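Local coordinates for protein xylosidase (Xanthomonas axonopodis pv. citri, PDB 6XN2) that probably hydrolyses xylo-oligosaccharides as a family 43 glycoside hydrolase and holds xylose units in its active-site pocket, at residues A343-A346 / D347-A351. Numbering follows the deposited sequence.
Sequences AHAA and DGTIA
Ile350 runs alongside the imidazole of His344, both side chains leaving the loop on one side, and its CG1 and CD1 approach CD2 and NE2 of the ring obliquely. CD2 of His344 is 3.6 Å from CG1 of Ile350. The isoleucine arm reaches the ring because CG1 is anti to its own carbonyl carbon (chi1 -56°) and the chain then extends to CD1. His344 NE2 is hydrogen-bonded to His262, while His264 stacks with the imidazole and Trp318 and Tyr269 meet it edge-to-face. The backbone between the pair reverses in a type I beta turn from Ala345 to Gly348, closed by Gly348 N to Ala345 O (2.9 Å), beyond strand 336-342 at the surface of the five-bladed beta-propeller characteristic of family 43. Behind the turn, Ala345 N gives Thr349 O a nearly straight bond of 2.8 Å (171°). Asp347 forms an Asx turn: its OD1 receives Thr349 N from above the carboxylate plane and Thr349 OG1 on the syn side at 2.7 Å, two bonds to one oxygen that probably limit the carboxylate's rotation. The methyl of Ala345 lies 3.4 Å from that same OD1 of Asp347. One water links Ala343 O to Ala351 N, another Ala343 N to Ala351 O.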
loop_
_atom_site.group_PDB
_atom_site.type_symbol
_atom_site.label_atom_id
_atom_site.label_comp_id
_atom_site.label_asym_id
_atom_site.label_seq_id
_atom_site.Cartn_x
_atom_site.Cartn_y
_atom_site.Cartn_z
ATOM N N ALA A 343 16.946 4.656 -4.432
ATOM C CA ALA A 343 17.554 5.465 -5.430
ATOM C C ALA A 343 16.999 5.385 -6.822
ATOM O O ALA A 343 16.813 4.318 -7.335
ATOM C CB ALA A 343 19.006 5.084 -5.510
ATOM N N HIS A 344 16.808 6.531 -7.440
ATOM C CA HIS A 344 16.421 6.588 -8.819
ATOM C C HIS A 344 17.697 6.828 -9.553
ATOM O O HIS A 344 18.466 7.672 -9.185
ATOM C CB HIS A 344 15.540 7.775 -9.115
ATOM C CG HIS A 344 14.203 7.702 -8.491
ATOM N ND1 HIS A 344 13.944 8.190 -7.240
ATOM C CD2 HIS A 344 13.050 7.180 -8.938
ATOM C CE1 HIS A 344 12.680 8.000 -6.955
ATOM N NE2 HIS A 344 12.124 7.373 -7.963
ATOM N N ALA A 345 17.909 6.125 -10.634
ATOM C CA ALA A 345 19.095 6.344 -11.396
ATOM C C ALA A 345 18.867 7.465 -12.385
ATOM O O ALA A 345 17.777 7.918 -12.568
ATOM C CB ALA A 345 19.482 5.094 -12.122
ATOM N N ALA A 346 19.923 7.894 -13.042
ATOM C CA ALA A 346 19.834 8.963 -14.024
ATOM C C ALA A 346 18.814 8.705 -15.115
ATOM O O ALA A 346 18.223 9.612 -15.620
ATOM C CB ALA A 346 21.186 9.178 -14.640
ATOM N N ASP A 347 18.569 7.446 -15.424
ATOM C CA ASP A 347 17.630 7.091 -16.482
ATOM C C ASP A 347 16.222 6.847 -15.934
ATOM O O ASP A 347 15.354 6.312 -16.628
ATOM C CB ASP A 347 18.131 5.859 -17.240
ATOM C CG ASP A 347 18.142 4.602 -16.385
ATOM O OD1 ASP A 347 18.052 4.711 -15.145
ATOM O OD2 ASP A 347 18.249 3.499 -16.960
ATOM N N GLY A 348 15.975 7.236 -14.700
ATOM C CA GLY A 348 14.684 7.104 -14.090
ATOM C C GLY A 348 14.391 5.782 -13.455
ATOM O O GLY A 348 13.487 5.668 -12.723
ATOM N N THR A 349 15.168 4.783 -13.743
ATOM C CA THR A 349 14.946 3.465 -13.187
ATOM C C THR A 349 15.274 3.352 -11.709
ATOM O O THR A 349 16.001 4.124 -11.185
ATOM C CB THR A 349 15.714 2.381 -13.952
ATOM O OG1 THR A 349 17.116 2.576 -13.823
ATOM C CG2 THR A 349 15.346 2.416 -15.344
ATOM N N ILE A 350 14.730 2.343 -11.060
ATOM C CA ILE A 350 14.957 2.133 -9.651
ATOM C C ILE A 350 15.539 0.769 -9.418
ATOM O O ILE A 350 14.956 -0.204 -9.760
ATOM C CB ILE A 350 13.679 2.264 -8.837
ATOM C CG1 ILE A 350 13.025 3.600 -9.078
ATOM C CG2 ILE A 350 13.979 2.137 -7.379
ATOM C CD1 ILE A 350 11.702 3.764 -8.412
ATOM N N ALA A 351 16.695 0.733 -8.805
ATOM C CA ALA A 351 17.382 -0.496 -8.542
ATOM C C ALA A 351 16.696 -1.371 -7.533
ATOM O O ALA A 351 16.135 -0.910 -6.601
ATOM C CB ALA A 351 18.786 -0.181 -8.089
HETATM O O HOH W 1 17.015 1.863 -5.586
HETATM O O HOH W 2 18.327 2.931 -8.917
#